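Local coordinates for regulator of nonsense transcripts 2 (Homo sapiens, PDB 4CEK), which serves as a factor of nonsense-mediated mRNA decay, represented by its second MIF4G domain, an all-helical module that probably acts as a scaffold in the decay machinery, at residues A90-L93 against T94-L98; L242-S246 against H247-E251. All blocks are in the same frame, centred on the assembly; numbering follows the deposited sequence.

Both contacts are local, each made between residues that follow one another directly in the chain, and both lie toward the periphery of an all-helical chain. Contact 1 comes first, on two successive turns of helix 89-99, a short surface helix beside helix 148-159. Contact 2 comes later, at the turn from helix 231-243 into helix 247-266. Their centres are 28 Å apart and their nearest atoms about 14 Å apart, so they do not touch and share no helix. Contact 1 ties successive turns of a surface helix, whereas contact 2 fixes the turn between two successive helices of the MIF4G domain.

Contact 1: A90-L93 against T94-L98; sequences AEDL and TKKLL
T94 meets A90 one turn back through two donors: its backbone N gives a hydrogen bond of 2.9 Å to A90 O, and its hydroxyl OG1 gives another of 2.8 Å to the same oxygen. The two reach A90 O from opposite faces of the carbonyl plane, the hydroxyl tilted 34° out of it. With OG1 beside its own backbone N (chi1 -56°), the hydroxyl is swung back over the preceding turn, and its hydrogen is spent inside the helix. T94 is the buried residue of the contact, and its side chain also touches R156 and I160.

K95 repeats the backbone bond, its N to E91 O at 2.9 Å, and packs its CB against that same oxygen before the extended chain runs away from the preceding turn. These i to i+4 bonds are those of a regular alpha-helix, here helix 89-99, which lies at the surface with side chains of E91, T94 and L98 touching helix 148-159 and I160 just after it, and L97 touching R156.

K96 bonds through its N to D92 O, and its bent side chain folds back across the D92 carboxylate. The methylene CD lies 3.4 Å from D92 OD2, while NZ reaches D92 OD1 at 3.5 Å in a salt bridge whose hydrogen bond is weak. L97 follows: its N binds L93 O at 3.2 Å, and its CG rests against that carbonyl oxygen. L93 CD1 brushes L97 CG at 4.4 Å, a light apolar touch between two exposed residues.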
loop_
_atom_site.group_PDB
_atom_site.type_symbol
_atom_site.label_atom_id
_atom_site.label_comp_id
_atom_site.label_asym_id
_atom_site.label_seq_id
_atom_site.Cartn_x
_atom_site.Cartn_y
_atom_site.Cartn_z
ATOM N N ALA A 90 -5.188 13.556 -5.882
ATOM C CA ALA A 90 -4.069 13.461 -4.929
ATOM C C ALA A 90 -2.734 13.225 -5.647
ATOM O O ALA A 90 -1.749 13.897 -5.365
ATOM C CB ALA A 90 -4.326 12.354 -3.910
ATOM N N GLU A 91 -2.724 12.283 -6.584
ATOM C CA GLU A 91 -1.550 12.004 -7.420
ATOM C C GLU A 91 -1.205 13.127 -8.384
ATOM O O GLU A 91 -0.035 13.340 -8.654
ATOM C CB GLU A 91 -1.741 10.703 -8.209
ATOM C CG GLU A 91 -1.648 9.471 -7.325
ATOM C CD GLU A 91 -2.320 8.254 -7.925
ATOM O OE1 GLU A 91 -2.133 7.970 -9.136
ATOM O OE2 GLU A 91 -3.043 7.594 -7.159
ATOM N N ASP A 92 -2.211 13.817 -8.926
ATOM C CA ASP A 92 -1.949 14.957 -9.798
ATOM C C ASP A 92 -1.252 16.091 -9.033
ATOM O O ASP A 92 -0.242 16.631 -9.487
ATOM C CB ASP A 92 -3.247 15.498 -10.415
ATOM C CG ASP A 92 -2.992 16.655 -11.406
ATOM O OD1 ASP A 92 -2.601 16.400 -12.577
ATOM O OD2 ASP A 92 -3.169 17.821 -10.996
ATOM N N LEU A 93 -1.832 16.454 -7.895
ATOM C CA LEU A 93 -1.263 17.448 -6.993
ATOM C C LEU A 93 0.149 17.065 -6.549
ATOM O O LEU A 93 1.058 17.877 -6.627
ATOM C CB LEU A 93 -2.174 17.621 -5.773
ATOM C CG LEU A 93 -1.701 18.516 -4.633
ATOM C CD1 LEU A 93 -1.176 19.871 -5.130
ATOM C CD2 LEU A 93 -2.865 18.685 -3.657
ATOM N N THR A 94 0.332 15.823 -6.095
ATOM C CA THR A 94 1.670 15.333 -5.752
ATOM C C THR A 94 2.668 15.411 -6.928
ATOM O O THR A 94 3.828 15.798 -6.730
ATOM C CB THR A 94 1.631 13.900 -5.189
ATOM O OG1 THR A 94 0.756 13.871 -4.063
ATOM C CG2 THR A 94 3.036 13.424 -4.756
ATOM N N LYS A 95 2.219 15.044 -8.134
ATOM C CA LYS A 95 3.081 15.042 -9.325
ATOM C C LYS A 95 3.561 16.454 -9.681
ATOM O O LYS A 95 4.711 16.635 -10.115
ATOM C CB LYS A 95 2.360 14.434 -10.535
ATOM C CG LYS A 95 3.252 14.281 -11.758
ATOM C CD LYS A 95 2.540 13.577 -12.905
ATOM C CE LYS A 95 3.457 13.437 -14.121
ATOM N NZ LYS A 95 2.777 12.812 -15.296
ATOM N N LYS A 96 2.680 17.443 -9.509
ATOM C CA LYS A 96 3.030 18.839 -9.781
ATOM C C LYS A 96 4.004 19.408 -8.745
ATOM O O LYS A 96 4.851 20.236 -9.089
ATOM C CB LYS A 96 1.763 19.701 -9.915
ATOM C CG LYS A 96 1.255 19.752 -11.356
ATOM C CD LYS A 96 -0.237 19.522 -11.501
ATOM C CE LYS A 96 -0.629 19.409 -12.969
ATOM N NZ LYS A 96 0.097 18.323 -13.692
ATOM N N LEU A 97 3.894 18.963 -7.491
ATOM C CA LEU A 97 4.858 19.356 -6.458
ATOM C C LEU A 97 6.262 18.824 -6.819
ATOM O O LEU A 97 7.246 19.553 -6.698
ATOM C CB LEU A 97 4.415 18.895 -5.051
ATOM C CG LEU A 97 3.116 19.521 -4.495
ATOM C CD1 LEU A 97 2.727 19.013 -3.102
ATOM C CD2 LEU A 97 3.219 21.042 -4.496
ATOM N N LEU A 98 6.341 17.572 -7.281
ATOM C CA LEU A 98 7.605 16.969 -7.743
ATOM C C LEU A 98 8.212 17.749 -8.904
ATOM O O LEU A 98 9.400 18.057 -8.890
ATOM C CB LEU A 98 7.409 15.511 -8.189
ATOM C CG LEU A 98 7.645 14.342 -7.236
ATOM C CD1 LEU A 98 7.584 13.041 -8.022
ATOM C CD2 LEU A 98 8.978 14.429 -6.519
#

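Contact 2: L242-S246 against H247-E251; sequences LSDFS and HHHIE
The turn between two consecutive helices of the MIF4G domain carries this contact, with S246 at the N-cap position of helix 247-266 and F245 at the centre of an inverse gamma turn, marked by a weak backbone bond from S246 N to D244 O. The side chain of H249 reaches back from the first turn of the new helix to the same D244 O, with ND1 as the donor at 2.7 Å. The oxygen is approached in its carbonyl plane but stands 25° out of the imidazole plane, and the N-H...O angle is a bent 137°. With CG beside the backbone N (chi1 -62°), the H249 ring is turned back toward D244 O. S246 OG lies 3.7 Å above one face of that ring, offset toward the rim, while D244 OD2 comes 3.4 Å from H249 CE1, its carboxylate almost perpendicular to the imidazole. H249 NE2 makes a weak hydrogen bond to V202 O; with two carbonyl oxygens as partners, the ring may be doubly protonated, which the D244 carboxylate would probably favour. A leucine in place of H249 would probably leave D244 O without its side-chain donor and the turn freer to shift against the helix.

I250 takes up the other side of the turn. Its N binds S246 O at 2.9 Å, nearly along the C=O axis, starting the helical bonding. Its CG1 sits 3.7 Å from the centroid of the F245 ring, almost on the normal, a CH-pi contact over the middle of the face. F245 and I250 are buried, and both side chains touch V298 of helix 292-305; F245 also reaches M281 and K284 of helix 268-287, so the turn is packed against the two helices that follow helix 247-266.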
loop_
_atom_site.group_PDB
_atom_site.type_symbol
_atom_site.label_atom_id
_atom_site.label_comp_id
_atom_site.label_asym_id
_atom_site.label_seq_id
_atom_site.Cartn_x
_atom_site.Cartn_y
_atom_site.Cartn_z
ATOM N N LEU A 242 -17.536 -1.077 5.658
ATOM C CA LEU A 242 -18.741 -1.807 6.007
ATOM C C LEU A 242 -19.879 -0.933 6.574
ATOM O O LEU A 242 -20.984 -1.420 6.730
ATOM C CB LEU A 242 -18.456 -2.932 6.999
ATOM C CG LEU A 242 -17.509 -4.037 6.558
ATOM C CD1 LEU A 242 -17.774 -5.293 7.375
ATOM C CD2 LEU A 242 -17.611 -4.351 5.084
ATOM N N SER A 243 -19.630 0.336 6.874
ATOM C CA SER A 243 -20.665 1.184 7.466
ATOM C C SER A 243 -21.598 1.734 6.410
ATOM O O SER A 243 -22.774 1.916 6.669
ATOM C CB SER A 243 -20.033 2.329 8.256
ATOM O OG SER A 243 -19.289 1.822 9.351
ATOM N N ASP A 244 -21.061 2.035 5.236
ATOM C CA ASP A 244 -21.874 2.399 4.088
ATOM C C ASP A 244 -21.517 1.401 2.978
ATOM O O ASP A 244 -20.721 1.679 2.075
ATOM C CB ASP A 244 -21.631 3.859 3.676
ATOM C CG ASP A 244 -22.373 4.246 2.390
ATOM O OD1 ASP A 244 -23.521 3.779 2.174
ATOM O OD2 ASP A 244 -21.791 5.014 1.586
ATOM N N PHE A 245 -22.153 0.239 3.052
ATOM C CA PHE A 245 -21.826 -0.902 2.203
ATOM C C PHE A 245 -22.490 -0.826 0.825
ATOM O O PHE A 245 -23.414 -1.568 0.515
ATOM C CB PHE A 245 -22.215 -2.188 2.946
ATOM C CG PHE A 245 -21.369 -3.377 2.609
ATOM C CD1 PHE A 245 -19.981 -3.289 2.600
ATOM C CD2 PHE A 245 -21.959 -4.601 2.340
ATOM C CE1 PHE A 245 -19.206 -4.394 2.308
ATOM C CE2 PHE A 245 -21.189 -5.707 2.062
ATOM C CZ PHE A 245 -19.813 -5.606 2.046
ATOM N N SER A 246 -21.947 0.055 -0.006
ATOM C CA SER A 246 -22.480 0.431 -1.286
ATOM C C SER A 246 -21.547 -0.070 -2.373
ATOM O O SER A 246 -20.533 -0.674 -2.079
ATOM C CB SER A 246 -22.473 1.948 -1.351
ATOM O OG SER A 246 -21.133 2.385 -1.587
ATOM N N HIS A 247 -21.833 0.244 -3.628
ATOM C CA HIS A 247 -21.117 -0.374 -4.710
ATOM C C HIS A 247 -19.623 -0.167 -4.700
ATOM O O HIS A 247 -18.884 -1.151 -4.757
ATOM C CB HIS A 247 -21.737 -0.000 -6.055
ATOM C CG HIS A 247 -23.029 -0.751 -6.363
ATOM N ND1 HIS A 247 -23.768 -1.371 -5.398
ATOM C CD2 HIS A 247 -23.721 -0.932 -7.564
ATOM C CE1 HIS A 247 -24.860 -1.927 -5.960
ATOM N NE2 HIS A 247 -24.831 -1.659 -7.287
ATOM N N HIS A 248 -19.140 1.074 -4.641
ATOM C CA HIS A 248 -17.684 1.282 -4.662
ATOM C C HIS A 248 -17.031 0.790 -3.378
ATOM O O HIS A 248 -15.956 0.231 -3.417
ATOM C CB HIS A 248 -17.301 2.720 -5.047
ATOM C CG HIS A 248 -17.211 2.950 -6.568
ATOM N ND1 HIS A 248 -16.591 4.026 -7.115
ATOM C CD2 HIS A 248 -17.676 2.181 -7.651
ATOM C CE1 HIS A 248 -16.674 3.961 -8.467
ATOM N NE2 HIS A 248 -17.325 2.830 -8.791
ATOM N N HIS A 249 -17.704 0.897 -2.250
ATOM C CA HIS A 249 -17.123 0.472 -0.998
ATOM C C HIS A 249 -16.968 -1.020 -0.850
ATOM O O HIS A 249 -16.063 -1.482 -0.109
ATOM C CB HIS A 249 -17.916 1.006 0.179
ATOM C CG HIS A 249 -17.942 2.503 0.251
ATOM N ND1 HIS A 249 -18.631 3.175 1.201
ATOM C CD2 HIS A 249 -17.334 3.467 -0.562
ATOM C CE1 HIS A 249 -18.483 4.500 1.002
ATOM N NE2 HIS A 249 -17.681 4.676 -0.079
ATOM N N ILE A 250 -17.869 -1.772 -1.492
ATOM C CA ILE A 250 -17.860 -3.233 -1.488
ATOM C C ILE A 250 -16.636 -3.670 -2.270
ATOM O O ILE A 250 -15.915 -4.547 -1.793
ATOM C CB ILE A 250 -19.141 -3.869 -2.128
ATOM C CG1 ILE A 250 -20.397 -3.693 -1.251
ATOM C CG2 ILE A 250 -18.963 -5.354 -2.317
ATOM C CD1 ILE A 250 -21.713 -3.843 -2.023
ATOM N N GLU A 251 -16.367 -3.062 -3.434
ATOM C CA GLU A 251 -15.196 -3.477 -4.220
ATOM C C GLU A 251 -13.875 -3.138 -3.539
ATOM O O GLU A 251 -12.964 -3.973 -3.476
ATOM C CB GLU A 251 -15.175 -2.910 -5.612
ATOM C CG GLU A 251 -16.507 -2.895 -6.309
ATOM C CD GLU A 251 -16.377 -2.672 -7.806
ATOM O OE1 GLU A 251 -15.406 -3.249 -8.405
ATOM O OE2 GLU A 251 -17.248 -1.926 -8.356
#